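Local coordinates for protection of telomeres protein 1 (PDB 4HID) that binds single-stranded telomeric DNA, protects the 3' overhang of telomeres and regulates telomerase and telomere length, here represented by its second DNA-binding domain, of OB type, at residues V89-V94 with L104-H109. The protein carries 1 engineered substitution. Residues are numbered along the deposited sequence; the frame is centred on the assembly and turned at random.
Sequences VVMKNV and LECILH. With nucleotides of chain B.
V94 and L108 make the tight part of this contact: the methyl CG1 of V94 lies 3.3 Å from CD2 of L108, closer than usual for two carbons, and the two side chains cross at a slant. The other branch of V94 reaches C106, with CG2 4.0 Å from CB. The first torsion of V94 (chi1 -57°) sets CG1 anti to the carbonyl carbon and CG2 between N and C, so that one valine spans two residues on the same side of strand 104-108. Contact is sparser toward M91, which adds a single approach, CE to SG of C106 at 3.9 Å; a bend at chi3 (36°) places CE against that sulfur. Both segments belong to the curled OB-type sheet of this ssDNA-binding domain, in the hairpin of strands 88-98 and 104-108. A G1 beta bulge, in which N93 and V94 both face C17, turns the first strand; N93 has the positive phi (54°) of that bulge. F19 touches both M91 and V94, and I120 touches M91 and L108, three side chains that are buried. K92 points away from strand 104-108 on the loose, solvent side. The DNA lies apart from it, where H109 CB is 3.2 Å from O6 of DG1 of chain B.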
ATOM      1  N   VAL A  89       6.956  -0.835   4.629  1.00 17.77           N
ATOM      2  CA  VAL A  89       7.498  -1.201   3.327  1.00 18.88           C
ATOM      3  C   VAL A  89       7.889   0.019   2.495  1.00 16.37           C
ATOM      4  O   VAL A  89       7.341   1.102   2.659  1.00 18.17           O
ATOM      5  CB  VAL A  89       6.519  -2.085   2.527  1.00 17.63           C
ATOM      6  CG1 VAL A  89       6.207  -3.365   3.287  1.00 19.43           C
ATOM      7  CG2 VAL A  89       5.244  -1.321   2.204  1.00 20.34           C
ATOM      8  N   VAL A  90       8.852  -0.175   1.604  1.00 17.39           N
ATOM      9  CA  VAL A  90       9.056   0.725   0.482  1.00 15.12           C
ATOM     10  C   VAL A  90       8.676   0.036  -0.823  1.00 20.03           C
ATOM     11  O   VAL A  90       9.164  -1.049  -1.133  1.00 19.82           O
ATOM     12  CB  VAL A  90      10.521   1.215   0.408  1.00 21.56           C
ATOM     13  CG1 VAL A  90      11.480   0.040   0.446  1.00 20.92           C
ATOM     14  CG2 VAL A  90      10.742   2.056  -0.836  1.00 21.12           C
ATOM     15  N   MET A  91       7.790   0.672  -1.576  1.00 16.53           N
ATOM     16  CA  MET A  91       7.358   0.140  -2.858  1.00 18.21           C
ATOM     17  C   MET A  91       7.773   1.069  -3.991  1.00 23.76           C
ATOM     18  O   MET A  91       7.636   2.285  -3.891  1.00 19.85           O
ATOM     19  CB  MET A  91       5.846  -0.093  -2.852  1.00 23.67           C
ATOM     20  CG  MET A  91       5.363  -0.859  -1.624  1.00 25.10           C
ATOM     21  SD  MET A  91       3.591  -1.190  -1.581  1.00 30.86           S
ATOM     22  CE  MET A  91       3.265  -1.487  -3.308  1.00 23.17           C
ATOM     23  N   LYS A  92       8.301   0.483  -5.061  1.00 17.71           N
ATOM     24  CA  LYS A  92       9.115   1.218  -6.020  1.00 20.69           C
ATOM     25  C   LYS A  92       8.615   0.986  -7.441  1.00 22.66           C
ATOM     26  O   LYS A  92       8.545  -0.145  -7.904  1.00 21.61           O
ATOM     27  CB  LYS A  92      10.584   0.815  -5.902  1.00 24.38           C
ATOM     28  CG  LYS A  92      11.363   1.601  -4.862  1.00 20.99           C
ATOM     29  CD  LYS A  92      12.796   1.115  -4.759  1.00 25.04           C
ATOM     30  CE  LYS A  92      13.415   1.522  -3.435  1.00 30.45           C
ATOM     31  NZ  LYS A  92      14.825   1.060  -3.302  1.00 28.83           N
ATOM     32  N   ASN A  93       8.263   2.072  -8.118  1.00 22.68           N
ATOM     33  CA  ASN A  93       7.802   2.012  -9.497  1.00 22.25           C
ATOM     34  C   ASN A  93       6.641   1.041  -9.698  1.00 24.06           C
ATOM     35  O   ASN A  93       6.592   0.310 -10.682  1.00 22.85           O
ATOM     36  CB  ASN A  93       8.963   1.666 -10.427  1.00 22.53           C
ATOM     37  CG  ASN A  93      10.158   2.572 -10.218  1.00 22.40           C
ATOM     38  OD1 ASN A  93      10.074   3.778 -10.417  1.00 26.50           O
ATOM     39  ND2 ASN A  93      11.276   1.992  -9.808  1.00 27.52           N
ATOM     40  N   VAL A  94       5.698   1.050  -8.766  1.00 22.08           N
ATOM     41  CA  VAL A  94       4.506   0.235  -8.914  1.00 22.74           C
ATOM     42  C   VAL A  94       3.510   0.930  -9.834  1.00 22.46           C
ATOM     43  O   VAL A  94       3.489   2.149  -9.938  1.00 20.07           O
ATOM     44  CB  VAL A  94       3.837  -0.067  -7.560  1.00 23.37           C
ATOM     45  CG1 VAL A  94       4.823  -0.753  -6.624  1.00 29.27           C
ATOM     46  CG2 VAL A  94       3.305   1.208  -6.942  1.00 30.10           C
ATOM     47  N   LEU A 104      -8.801   4.168  -6.655  1.00 19.57           N
ATOM     48  CA  LEU A 104      -7.405   4.016  -7.030  1.00 19.66           C
ATOM     49  C   LEU A 104      -6.733   2.887  -6.260  1.00 20.24           C
ATOM     50  O   LEU A 104      -6.903   2.754  -5.053  1.00 20.93           O
ATOM     51  CB  LEU A 104      -6.649   5.326  -6.800  1.00 21.28           C
ATOM     52  CG  LEU A 104      -5.145   5.347  -7.071  1.00 23.36           C
ATOM     53  CD1 LEU A 104      -4.854   5.072  -8.532  1.00 28.05           C
ATOM     54  CD2 LEU A 104      -4.554   6.670  -6.649  1.00 25.97           C
ATOM     55  N   GLU A 105      -6.019   2.116  -6.873  1.00 18.71           N
ATOM     56  CA  GLU A 105      -5.238   1.074  -6.239  1.00 19.97           C
ATOM     57  C   GLU A 105      -3.927   0.916  -6.991  1.00 22.09           C
ATOM     58  O   GLU A 105      -3.750   1.480  -8.063  1.00 18.83           O
ATOM     59  CB  GLU A 105      -6.005  -0.249  -6.197  1.00 17.57           C
ATOM     60  CG  GLU A 105      -6.278  -0.878  -7.548  1.00 19.04           C
ATOM     61  CD  GLU A 105      -7.290  -1.997  -7.454  1.00 23.50           C
ATOM     62  OE1 GLU A 105      -6.937  -3.077  -6.954  1.00 33.03           O
ATOM     63  OE2 GLU A 105      -8.445  -1.796  -7.866  1.00 40.76           O
ATOM     64  N   CYS A 106      -3.007   0.160  -6.419  1.00 17.61           N
ATOM     65  CA  CYS A 106      -1.732  -0.074  -7.079  1.00 19.18           C
ATOM     66  C   CYS A 106      -1.524  -1.568  -7.312  1.00 23.36           C
ATOM     67  O   CYS A 106      -2.183  -2.396  -6.694  1.00 19.47           O
ATOM     68  CB  CYS A 106      -0.573   0.550  -6.301  1.00 27.80           C
ATOM     69  SG  CYS A 106      -0.109  -0.302  -4.805  1.00 37.77           S
ATOM     70  N   ILE A 107      -0.621  -1.900  -8.223  1.00 17.85           N
ATOM     71  CA  ILE A 107      -0.455  -3.274  -8.657  1.00 21.66           C
ATOM     72  C   ILE A 107       1.003  -3.636  -8.887  1.00 22.77           C
ATOM     73  O   ILE A 107       1.703  -2.950  -9.621  1.00 18.00           O
ATOM     74  CB  ILE A 107      -1.189  -3.502  -9.997  1.00 25.25           C
ATOM     75  CG1 ILE A 107      -2.612  -2.941  -9.936  1.00 28.23           C
ATOM     76  CG2 ILE A 107      -1.178  -4.973 -10.377  1.00 25.75           C
ATOM     77  CD1 ILE A 107      -3.553  -3.736  -9.067  1.00 35.91           C
ATOM     78  N   LEU A 108       1.433  -4.750  -8.309  1.00 17.82           N
ATOM     79  CA  LEU A 108       2.717  -5.335  -8.654  1.00 21.01           C
ATOM     80  C   LEU A 108       2.463  -6.537  -9.562  1.00 15.25           C
ATOM     81  O   LEU A 108       2.117  -7.615  -9.098  1.00 18.62           O
ATOM     82  CB  LEU A 108       3.499  -5.734  -7.402  1.00 19.91           C
ATOM     83  CG  LEU A 108       4.260  -4.608  -6.697  1.00 19.77           C
ATOM     84  CD1 LEU A 108       5.100  -5.148  -5.560  1.00 25.75           C
ATOM     85  CD2 LEU A 108       5.124  -3.839  -7.677  1.00 29.05           C
ATOM     86  N   HIS A 109       2.616  -6.323 -10.864  1.00 21.63           N
ATOM     87  CA  HIS A 109       2.301  -7.330 -11.870  1.00 19.87           C
ATOM     88  C   HIS A 109       3.541  -8.116 -12.262  1.00 20.31           C
ATOM     89  O   HIS A 109       4.660  -7.673 -12.033  1.00 18.27           O
ATOM     90  CB  HIS A 109       1.720  -6.662 -13.113  1.00 23.62           C
ATOM     91  CG  HIS A 109       2.661  -5.709 -13.783  1.00 20.73           C
ATOM     92  ND1 HIS A 109       2.694  -4.365 -13.488  1.00 28.96           N
ATOM     93  CD2 HIS A 109       3.605  -5.909 -14.733  1.00 18.48           C
ATOM     94  CE1 HIS A 109       3.615  -3.776 -14.229  1.00 23.01           C
ATOM     95  NE2 HIS A 109       4.182  -4.691 -14.992  1.00 26.79           N
TER
ATOM     96  O5'  DG B   1      -6.117  -8.425 -16.713  1.00 43.46           O
ATOM     97  C5'  DG B   1      -7.298  -9.189 -16.558  1.00 26.13           C
ATOM     98  C4'  DG B   1      -7.065 -10.384 -15.654  1.00 32.30           C
ATOM     99  O4'  DG B   1      -5.643 -10.625 -15.501  1.00 32.72           O
ATOM    100  C3'  DG B   1      -7.619 -10.257 -14.243  1.00 35.06           C
ATOM    101  O3'  DG B   1      -8.137 -11.519 -13.864  1.00 45.38           O
ATOM    102  C2'  DG B   1      -6.386  -9.878 -13.425  1.00 37.45           C
ATOM    103  C1'  DG B   1      -5.298 -10.674 -14.133  1.00 32.62           C
ATOM    104  N9   DG B   1      -3.942 -10.141 -14.006  1.00 29.60           N
ATOM    105  C8   DG B   1      -3.537  -8.850 -14.231  1.00 27.53           C
ATOM    106  N7   DG B   1      -2.261  -8.667 -14.051  1.00 31.92           N
ATOM    107  C5   DG B   1      -1.785  -9.918 -13.686  1.00 26.49           C
ATOM    108  C6   DG B   1      -0.471 -10.338 -13.365  1.00 25.80           C
ATOM    109  O6   DG B   1       0.568  -9.668 -13.335  1.00 28.09           O
ATOM    110  N1   DG B   1      -0.422 -11.689 -13.050  1.00 21.05           N
ATOM    111  C2   DG B   1      -1.506 -12.527 -13.049  1.00 23.53           C
ATOM    112  N2   DG B   1      -1.261 -13.801 -12.719  1.00 26.49           N
ATOM    113  N3   DG B   1      -2.740 -12.148 -13.350  1.00 29.14           N
ATOM    114  C4   DG B   1      -2.808 -10.834 -13.656  1.00 21.94           C
TER